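Local coordinates for protein hydrolase (Rhizobium meliloti, PDB 5HOE) that acts as a carbohydrate acetylesterase of the SGNH (GDSL-like) hydrolase family, probably cleaving acetyl ester bonds, and assembles as an octamer, at residues 44-49 with 61-65; 154-160 with 202-208; 194-200 with 217-222. All coordinates share one frame. Where two conformers were deposited one is given. Numbering follows the deposited sequence.

Interaction 1. Residues 44-49 with 61-65; sequences YEQRWT and HIIEE
A two-pronged salt bridge ties the start of helix 48-56 to strand 60-66: R47 NE donates to E64 OE2 and R47 NH2 to E64 OE1, each at 2.9 Å with an N-H...O angle of 162°, so the carboxylate meets the guanidinium at its edge, close to its plane. E64 (chi1 m, chi2 t) extends from the strand, and its OE2 also accepts a 2.7 Å hydrogen bond from T49 OG1, the threonine being in the p rotamer. The remaining nitrogen, R47 NH1, is held by the carbonyl of Y42. Residues 44-46 form a 3-10 turn, with R47 N bonded to Y44 O at 3.1 Å; R47 then takes an extended backbone (phi/psi -94/155) at the N-cap position, and W48 and T49 open the helix. The closest CA atoms are those of T49 and E64, 7.1 Å apart. Y44 (chi1 t) swings its ring across the gap, bringing CD1 to 3.5 Å from E64 OE1 and OH to 3.8 Å from I62 CG2. A water donates to I62 O (3.0 Å) and lies in a weak hydrogen bond with Y44 OH (2.8 Å). I62 CG2 also lies 4.4 Å from T49 CB. This is helix-on-sheet packing at the strand of the parallel SGNH-type sheet that is outermost within this chain: strand 60-66 pairs with strand 17-23, while I62 continues onto M52 and A53 of helix 48-56.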
loop_
_atom_site.group_PDB
_atom_site.type_symbol
_atom_site.label_atom_id
_atom_site.label_comp_id
_atom_site.label_asym_id
_atom_site.label_seq_id
_atom_site.Cartn_x
_atom_site.Cartn_y
_atom_site.Cartn_z
ATOM N N TYR A 44 -8.280 -40.106 5.106
ATOM C CA TYR A 44 -7.432 -40.087 3.919
ATOM C C TYR A 44 -7.911 -41.060 2.850
ATOM O O TYR A 44 -7.949 -40.711 1.663
ATOM C CB TYR A 44 -6.005 -40.411 4.344
ATOM C CG TYR A 44 -4.971 -40.385 3.250
ATOM C CD1 TYR A 44 -4.742 -39.234 2.498
ATOM C CD2 TYR A 44 -4.219 -41.507 2.967
ATOM C CE1 TYR A 44 -3.788 -39.204 1.509
ATOM C CE2 TYR A 44 -3.237 -41.485 1.978
ATOM C CZ TYR A 44 -3.032 -40.330 1.252
ATOM O OH TYR A 44 -2.073 -40.283 0.269
ATOM N N GLU A 45 -8.294 -42.277 3.245
ATOM C CA GLU A 45 -8.668 -43.278 2.251
ATOM C C GLU A 45 -10.020 -43.016 1.613
ATOM O O GLU A 45 -10.381 -43.725 0.676
ATOM C CB GLU A 45 -8.610 -44.690 2.838
ATOM C CG GLU A 45 -7.204 -45.145 3.236
ATOM C CD GLU A 45 -6.174 -45.074 2.098
ATOM O OE1 GLU A 45 -6.550 -44.972 0.907
ATOM O OE2 GLU A 45 -4.964 -45.118 2.401
ATOM N N GLN A 46 -10.749 -41.999 2.059
ATOM C CA GLN A 46 -12.005 -41.591 1.449
ATOM C C GLN A 46 -11.883 -40.246 0.750
ATOM O O GLN A 46 -12.898 -39.676 0.326
ATOM C CB GLN A 46 -13.107 -41.555 2.503
ATOM C CG GLN A 46 -13.553 -42.945 2.944
ATOM C CD GLN A 46 -14.775 -42.897 3.816
ATOM O OE1 GLN A 46 -15.019 -41.907 4.498
ATOM N NE2 GLN A 46 -15.566 -43.964 3.790
ATOM N N ARG A 47 -10.668 -39.713 0.662
ATOM C CA ARG A 47 -10.368 -38.519 -0.111
ATOM C C ARG A 47 -9.901 -38.937 -1.498
ATOM O O ARG A 47 -9.385 -40.043 -1.688
ATOM C CB ARG A 47 -9.271 -37.702 0.574
ATOM C CG ARG A 47 -9.531 -37.437 2.054
ATOM C CD ARG A 47 -8.916 -36.161 2.579
ATOM N NE ARG A 47 -7.533 -36.272 3.038
ATOM C CZ ARG A 47 -7.149 -36.447 4.302
ATOM N NH1 ARG A 47 -8.029 -36.602 5.294
ATOM N NH2 ARG A 47 -5.855 -36.509 4.577
ATOM N N TRP A 48 -10.077 -38.050 -2.479
ATOM C CA TRP A 48 -9.607 -38.411 -3.811
ATOM C C TRP A 48 -8.096 -38.586 -3.818
ATOM O O TRP A 48 -7.577 -39.494 -4.480
ATOM C CB TRP A 48 -10.102 -37.437 -4.879
ATOM C CG TRP A 48 -9.414 -36.075 -4.988
ATOM C CD1 TRP A 48 -9.932 -34.870 -4.575
ATOM C CD2 TRP A 48 -8.166 -35.769 -5.620
ATOM N NE1 TRP A 48 -9.079 -33.844 -4.903
ATOM C CE2 TRP A 48 -7.983 -34.369 -5.535
ATOM C CE3 TRP A 48 -7.168 -36.539 -6.222
ATOM C CZ2 TRP A 48 -6.843 -33.725 -6.033
ATOM C CZ3 TRP A 48 -6.044 -35.898 -6.738
ATOM C CH2 TRP A 48 -5.885 -34.506 -6.627
ATOM N N THR A 49 -7.392 -37.790 -3.017
ATOM C CA THR A 49 -5.941 -37.884 -2.941
ATOM C C THR A 49 -5.502 -39.259 -2.436
ATOM O O THR A 49 -4.592 -39.885 -3.003
ATOM C CB THR A 49 -5.453 -36.787 -2.005
ATOM O OG1 THR A 49 -6.233 -36.853 -0.803
ATOM C CG2 THR A 49 -5.601 -35.385 -2.655
ATOM N N HIS A 61 4.705 -40.510 -4.025
ATOM C CA HIS A 61 4.542 -39.783 -2.778
ATOM C C HIS A 61 3.577 -38.630 -3.029
ATOM O O HIS A 61 3.869 -37.730 -3.823
ATOM C CB HIS A 61 5.899 -39.279 -2.287
ATOM C CG HIS A 61 5.815 -38.310 -1.153
ATOM N ND1 HIS A 61 6.389 -37.057 -1.204
ATOM C CD2 HIS A 61 5.218 -38.401 0.060
ATOM C CE1 HIS A 61 6.159 -36.422 -0.068
ATOM N NE2 HIS A 61 5.447 -37.213 0.714
ATOM N N ILE A 62 2.431 -38.673 -2.367
ATOM C CA ILE A 62 1.359 -37.703 -2.561
ATOM C C ILE A 62 1.446 -36.662 -1.458
ATOM O O ILE A 62 1.519 -37.007 -0.272
ATOM C CB ILE A 62 -0.021 -38.387 -2.581
ATOM C CG1 ILE A 62 -0.370 -38.852 -3.995
ATOM C CG2 ILE A 62 -1.142 -37.438 -2.132
ATOM C CD1 ILE A 62 0.522 -39.889 -4.535
ATOM N N ILE A 63 1.401 -35.390 -1.847
ATOM C CA ILE A 63 1.419 -34.256 -0.930
ATOM C C ILE A 63 0.080 -33.544 -1.064
ATOM O O ILE A 63 -0.327 -33.176 -2.174
ATOM C CB ILE A 63 2.568 -33.300 -1.283
ATOM C CG1 ILE A 63 3.917 -34.022 -1.206
ATOM C CG2 ILE A 63 2.567 -32.080 -0.369
ATOM C CD1 ILE A 63 4.931 -33.463 -2.122
ATOM N N GLU A 64 -0.630 -33.405 0.044
ATOM C CA GLU A 64 -1.940 -32.770 0.052
ATOM C C GLU A 64 -1.811 -31.303 0.441
ATOM O O GLU A 64 -1.247 -30.976 1.499
ATOM C CB GLU A 64 -2.851 -33.481 1.046
ATOM C CG GLU A 64 -3.045 -34.954 0.752
ATOM C CD GLU A 64 -3.996 -35.586 1.733
ATOM O OE1 GLU A 64 -3.570 -35.946 2.846
ATOM O OE2 GLU A 64 -5.179 -35.688 1.401
ATOM N N GLU A 65 -2.341 -30.422 -0.416
ATOM C CA GLU A 65 -2.511 -28.993 -0.110
ATOM C C GLU A 65 -3.923 -28.552 -0.514
ATOM O O GLU A 65 -4.109 -27.803 -1.483
ATOM C CB GLU A 65 -1.431 -28.144 -0.795
ATOM C CG GLU A 65 -0.009 -28.382 -0.279
ATOM C CD GLU A 65 0.270 -27.885 1.121
ATOM O OE1 GLU A 65 -0.606 -27.284 1.762
ATOM O OE2 GLU A 65 1.425 -28.094 1.575
HETATM O O HOH W 1 -1.108 -37.708 1.002
#

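Interaction 2. Residues 154-160 with 202-208; sequences PPLAPMP and TDGIDGI
The segment 202-208 probably carries the acid of an SGNH Ser-His-Asp triad: D206, in a type I beta turn from G204 to G207, hydrogen-bonds through OD2 to H209, consistent with a charge relay toward S25. Its OD1 accepts from I208 N at 3.0 Å, an Asx turn, and G207 N closes the beta turn on G204 O (3.0 Å). The extended, proline-rich segment 154-160 lies along this loop, with A157 CA 4.5 Å from G207 CA. A157 N donates to G207 O (3.1 Å, 162°), and L156 N is taken up by S175 OG. P155 O accepts from T202 OG1 (2.7 Å) and from a water (2.8 Å) that in turn accepts from T202 N (2.8 Å). G207 has positive phi (80°), and a CB there would clash with P158 O and M159 CG. L156 CD2 packs on I208 CG1 at 4.3 Å and M159 SD on I208 CD1 at 4.0 Å. Without a side chain in the way, G207 CA makes a CA-H...O contact of 3.4 Å with P158 O.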
loop_
_atom_site.group_PDB
_atom_site.type_symbol
_atom_site.label_atom_id
_atom_site.label_comp_id
_atom_site.label_asym_id
_atom_site.label_seq_id
_atom_site.Cartn_x
_atom_site.Cartn_y
_atom_site.Cartn_z
ATOM N N PRO A 154 -16.173 -30.747 -11.090
ATOM C CA PRO A 154 -17.507 -31.036 -11.618
ATOM C C PRO A 154 -18.415 -29.846 -11.417
ATOM O O PRO A 154 -18.236 -29.056 -10.469
ATOM C CB PRO A 154 -17.964 -32.244 -10.778
ATOM C CG PRO A 154 -17.259 -32.096 -9.487
ATOM C CD PRO A 154 -15.911 -31.441 -9.816
ATOM N N PRO A 155 -19.411 -29.655 -12.283
ATOM C CA PRO A 155 -20.333 -28.532 -12.113
ATOM C C PRO A 155 -21.080 -28.593 -10.788
ATOM O O PRO A 155 -21.327 -29.667 -10.238
ATOM C CB PRO A 155 -21.318 -28.694 -13.287
ATOM C CG PRO A 155 -20.624 -29.513 -14.291
ATOM C CD PRO A 155 -19.694 -30.420 -13.514
ATOM N N LEU A 156 -21.479 -27.416 -10.309
ATOM C CA LEU A 156 -22.319 -27.310 -9.124
ATOM C C LEU A 156 -23.689 -27.955 -9.367
ATOM O O LEU A 156 -24.111 -28.188 -10.507
ATOM C CB LEU A 156 -22.511 -25.840 -8.764
ATOM C CG LEU A 156 -21.260 -25.099 -8.304
ATOM C CD1 LEU A 156 -21.499 -23.612 -8.268
ATOM C CD2 LEU A 156 -20.841 -25.571 -6.918
ATOM N N ALA A 157 -24.384 -28.243 -8.268
ATOM C CA ALA A 157 -25.731 -28.795 -8.288
ATOM C C ALA A 157 -26.688 -27.886 -7.521
ATOM O O ALA A 157 -26.252 -26.949 -6.850
ATOM C CB ALA A 157 -25.718 -30.194 -7.676
ATOM N N PRO A 158 -27.999 -28.115 -7.598
ATOM C CA PRO A 158 -28.930 -27.328 -6.780
ATOM C C PRO A 158 -28.592 -27.479 -5.305
ATOM O O PRO A 158 -28.150 -28.543 -4.856
ATOM C CB PRO A 158 -30.286 -27.957 -7.109
ATOM C CG PRO A 158 -30.104 -28.437 -8.533
ATOM C CD PRO A 158 -28.717 -28.996 -8.540
ATOM N N MET A 159 -28.813 -26.402 -4.545
ATOM C CA MET A 159 -28.381 -26.333 -3.150
ATOM C C MET A 159 -29.572 -26.065 -2.237
ATOM O O MET A 159 -30.197 -24.993 -2.339
ATOM C CB MET A 159 -27.346 -25.231 -2.965
ATOM C CG MET A 159 -26.060 -25.453 -3.758
ATOM S SD MET A 159 -25.179 -23.905 -3.913
ATOM C CE MET A 159 -26.270 -23.013 -5.010
ATOM N N PRO A 160 -29.893 -26.961 -1.306
ATOM C CA PRO A 160 -31.051 -26.732 -0.445
ATOM C C PRO A 160 -30.880 -25.646 0.590
ATOM O O PRO A 160 -31.895 -25.070 1.004
ATOM C CB PRO A 160 -31.276 -28.106 0.202
ATOM C CG PRO A 160 -29.895 -28.743 0.181
ATOM C CD PRO A 160 -29.306 -28.303 -1.106
ATOM N N THR A 202 -21.252 -33.692 -8.932
ATOM C CA THR A 202 -21.364 -33.194 -7.566
ATOM C C THR A 202 -22.586 -33.842 -6.919
ATOM O O THR A 202 -23.720 -33.477 -7.242
ATOM C CB THR A 202 -21.508 -31.674 -7.589
ATOM O OG1 THR A 202 -20.363 -31.100 -8.227
ATOM C CG2 THR A 202 -21.628 -31.109 -6.176
ATOM N N ASP A 203 -22.373 -34.797 -6.007
ATOM C CA ASP A 203 -23.450 -35.621 -5.480
ATOM C C ASP A 203 -23.748 -35.402 -4.005
ATOM O O ASP A 203 -24.633 -36.088 -3.461
ATOM C CB ASP A 203 -23.171 -37.115 -5.767
ATOM C CG ASP A 203 -21.941 -37.655 -5.069
ATOM O OD1 ASP A 203 -21.103 -36.881 -4.586
ATOM O OD2 ASP A 203 -21.814 -38.905 -5.036
ATOM N N GLY A 204 -23.058 -34.475 -3.342
ATOM C CA GLY A 204 -23.308 -34.250 -1.929
ATOM C C GLY A 204 -24.615 -33.518 -1.687
ATOM O O GLY A 204 -25.095 -32.760 -2.531
ATOM N N ILE A 205 -25.186 -33.739 -0.492
ATOM C CA ILE A 205 -26.514 -33.207 -0.174
ATOM C C ILE A 205 -26.549 -31.682 -0.256
ATOM O O ILE A 205 -27.609 -31.095 -0.504
ATOM C CB ILE A 205 -27.026 -33.744 1.187
ATOM C CG1 ILE A 205 -28.413 -33.182 1.512
ATOM C CG2 ILE A 205 -26.033 -33.429 2.302
ATOM C CD1 ILE A 205 -29.430 -33.328 0.381
ATOM N N ASP A 206 -25.408 -31.016 -0.054
ATOM C CA ASP A 206 -25.379 -29.559 -0.098
ATOM C C ASP A 206 -25.282 -28.968 -1.508
ATOM O O ASP A 206 -25.402 -27.748 -1.634
ATOM C CB ASP A 206 -24.278 -28.982 0.817
ATOM C CG ASP A 206 -22.875 -29.483 0.476
ATOM O OD1 ASP A 206 -22.653 -30.053 -0.626
ATOM O OD2 ASP A 206 -21.960 -29.261 1.310
ATOM N N GLY A 207 -25.117 -29.786 -2.564
ATOM C CA GLY A 207 -24.968 -29.299 -3.922
ATOM C C GLY A 207 -23.580 -28.795 -4.282
ATOM O O GLY A 207 -23.410 -28.228 -5.374
ATOM N N ILE A 208 -22.582 -28.975 -3.398
ATOM C CA ILE A 208 -21.234 -28.421 -3.572
ATOM C C ILE A 208 -20.169 -29.512 -3.403
ATOM O O ILE A 208 -19.241 -29.625 -4.204
ATOM C CB ILE A 208 -20.986 -27.269 -2.572
ATOM C CG1 ILE A 208 -21.950 -26.111 -2.820
ATOM C CG2 ILE A 208 -19.547 -26.766 -2.676
ATOM C CD1 ILE A 208 -22.197 -25.254 -1.609
HETATM O O HOH W 2 -21.724 -32.181 -11.280
#

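Interaction 3. Residues 194-200 with 217-222; sequences FAAGDCI and RLGHAI
C199, L218 and R217 bury the most surface where the end of strand 192-195 and the turn after it meet helix 212-229. C199 (chi1 t) projects toward the helix, its SG 3.7 Å from A221 CB, 3.5 Å from R217 CG and over one face of the R217 guanidinium. R217 is almost extended (chi1 t, chi3 t, chi2 147°): in the conformer given, NH2 donates to C199 O in a very short 2.4 Å hydrogen bond (angle 119°), with a weak second one from NE to C199 O at 2.6 Å; both residues have two deposited conformers. L218 (chi1 t, chi2 p) packs its CD1 3.9 Å from both A196 CB and F194 CE2, near the plane of that ring, and its CD2 3.9 Å from I200 CD1. F194 also reaches A221 CB (CZ, 3.9 Å) and I222 CG1 (CE2, 3.8 Å). CA pairs F194-I222 (7.6 Å) and I200-L218 (6.6 Å) set the register. Such packing of the C-terminal helix against strand 192-195 is part of the three-layer alpha/beta/alpha SGNH fold.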
loop_
_atom_site.group_PDB
_atom_site.type_symbol
_atom_site.label_atom_id
_atom_site.label_comp_id
_atom_site.label_asym_id
_atom_site.label_seq_id
_atom_site.Cartn_x
_atom_site.Cartn_y
_atom_site.Cartn_z
ATOM N N PHE A 194 -7.692 -32.825 -17.315
ATOM C CA PHE A 194 -8.679 -33.846 -16.953
ATOM C C PHE A 194 -9.970 -33.178 -16.511
ATOM O O PHE A 194 -9.952 -32.322 -15.625
ATOM C CB PHE A 194 -8.168 -34.767 -15.836
ATOM C CG PHE A 194 -9.186 -35.773 -15.391
ATOM C CD1 PHE A 194 -9.607 -36.771 -16.257
ATOM C CD2 PHE A 194 -9.768 -35.706 -14.130
ATOM C CE1 PHE A 194 -10.562 -37.693 -15.860
ATOM C CE2 PHE A 194 -10.715 -36.623 -13.747
ATOM C CZ PHE A 194 -11.114 -37.609 -14.609
ATOM N N ALA A 195 -11.086 -33.546 -17.143
ATOM C CA ALA A 195 -12.397 -33.019 -16.765
ATOM C C ALA A 195 -13.032 -33.939 -15.722
ATOM O O ALA A 195 -13.475 -35.045 -16.034
ATOM C CB ALA A 195 -13.301 -32.890 -17.984
ATOM N N ALA A 196 -13.077 -33.490 -14.468
ATOM C CA ALA A 196 -13.687 -34.337 -13.446
ATOM C C ALA A 196 -15.130 -34.682 -13.801
ATOM O O ALA A 196 -15.592 -35.793 -13.510
ATOM C CB ALA A 196 -13.599 -33.660 -12.076
ATOM N N GLY A 197 -15.853 -33.759 -14.440
ATOM C CA GLY A 197 -17.246 -33.981 -14.792
ATOM C C GLY A 197 -17.478 -35.046 -15.849
ATOM O O GLY A 197 -18.633 -35.432 -16.058
ATOM N N ASP A 198 -16.426 -35.496 -16.546
ATOM C CA ASP A 198 -16.543 -36.625 -17.454
ATOM C C ASP A 198 -16.619 -37.944 -16.709
ATOM O O ASP A 198 -17.013 -38.957 -17.298
ATOM C CB ASP A 198 -15.355 -36.650 -18.419
ATOM C CG ASP A 198 -15.405 -35.523 -19.448
ATOM O OD1 ASP A 198 -16.438 -34.819 -19.556
ATOM O OD2 ASP A 198 -14.403 -35.353 -20.168
ATOM N N CYS A 199 -16.313 -37.929 -15.421
ATOM C CA CYS A 199 -16.196 -39.122 -14.610
ATOM C C CYS A 199 -17.105 -39.112 -13.390
ATOM O O CYS A 199 -17.606 -40.166 -12.998
ATOM C CB CYS A 199 -14.739 -39.262 -14.153
ATOM S SG CYS A 199 -14.474 -40.526 -12.952
ATOM N N ILE A 200 -17.352 -37.945 -12.799
ATOM C CA ILE A 200 -18.146 -37.821 -11.584
ATOM C C ILE A 200 -19.101 -36.642 -11.720
ATOM O O ILE A 200 -18.996 -35.825 -12.633
ATOM C CB ILE A 200 -17.254 -37.666 -10.321
ATOM C CG1 ILE A 200 -16.446 -36.356 -10.386
ATOM C CG2 ILE A 200 -16.351 -38.913 -10.139
ATOM C CD1 ILE A 200 -16.095 -35.790 -9.033
ATOM N N ARG A 217 -13.935 -42.847 -6.817
ATOM C CA ARG A 217 -13.967 -42.928 -8.278
ATOM C C ARG A 217 -13.097 -41.846 -8.904
ATOM O O ARG A 217 -12.346 -42.118 -9.850
ATOM C CB ARG A 217 -15.410 -42.868 -8.795
ATOM C CG ARG A 217 -15.558 -42.587 -10.285
ATOM C CD ARG A 217 -16.777 -43.298 -10.870
ATOM N NE ARG A 217 -17.379 -42.585 -12.003
ATOM C CZ ARG A 217 -17.307 -42.956 -13.282
ATOM N NH1 ARG A 217 -16.646 -44.050 -13.640
ATOM N NH2 ARG A 217 -17.911 -42.228 -14.217
ATOM N N LEU A 218 -13.163 -40.615 -8.372
ATOM C CA LEU A 218 -12.373 -39.517 -8.915
ATOM C C LEU A 218 -10.881 -39.786 -8.781
ATOM O O LEU A 218 -10.111 -39.552 -9.717
ATOM C CB LEU A 218 -12.739 -38.220 -8.191
ATOM C CG LEU A 218 -11.966 -36.963 -8.620
ATOM C CD1 LEU A 218 -12.162 -36.663 -10.077
ATOM C CD2 LEU A 218 -12.369 -35.780 -7.742
ATOM N N GLY A 219 -10.451 -40.240 -7.607
ATOM C CA GLY A 219 -9.036 -40.508 -7.397
ATOM C C GLY A 219 -8.517 -41.628 -8.276
ATOM O O GLY A 219 -7.393 -41.568 -8.778
ATOM N N HIS A 220 -9.323 -42.669 -8.479
ATOM C CA HIS A 220 -8.900 -43.721 -9.397
ATOM C C HIS A 220 -8.716 -43.181 -10.809
ATOM O O HIS A 220 -7.721 -43.501 -11.479
ATOM C CB HIS A 220 -9.896 -44.868 -9.366
ATOM C CG HIS A 220 -9.907 -45.609 -8.068
ATOM N ND1 HIS A 220 -10.840 -46.577 -7.773
ATOM C CD2 HIS A 220 -9.113 -45.507 -6.975
ATOM C CE1 HIS A 220 -10.609 -47.054 -6.563
ATOM N NE2 HIS A 220 -9.570 -46.421 -6.056
ATOM N N ALA A 221 -9.637 -42.325 -11.268
ATOM C CA ALA A 221 -9.531 -41.813 -12.630
ATOM C C ALA A 221 -8.347 -40.868 -12.777
ATOM O O ALA A 221 -7.685 -40.852 -13.829
ATOM C CB ALA A 221 -10.832 -41.141 -13.048
ATOM N N ILE A 222 -8.055 -40.079 -11.737
ATOM C CA ILE A 222 -6.894 -39.202 -11.805
ATOM C C ILE A 222 -5.606 -40.015 -11.785
ATOM O O ILE A 222 -4.646 -39.689 -12.491
ATOM C CB ILE A 222 -6.954 -38.133 -10.695
ATOM C CG1 ILE A 222 -8.168 -37.204 -10.919
ATOM C CG2 ILE A 222 -5.670 -37.336 -10.662
ATOM C CD1 ILE A 222 -8.386 -36.136 -9.874
#

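Interactions 1 and 3 reach the same parallel sheet at its two outermost strands within the chain, and meet where W48 packs against L218, G219 and I222; the centres of the two interactions are about 14 Å apart. Interaction 1 is the more polar, depending on a salt bridge; interaction 3 is mostly apolar, with an exposed arginine at its border. Interaction 2 joins two irregular loops, mainly through backbone and threonine hydrogen bonds, and holds the probable triad aspartate. All three are partly buried, but interaction 2, with exposed P158, P160 and I205, lies farther from the chain centre (about 16 Å between centres, against 12 Å). It adjoins interaction 3 where P154 packs on A196 and I200.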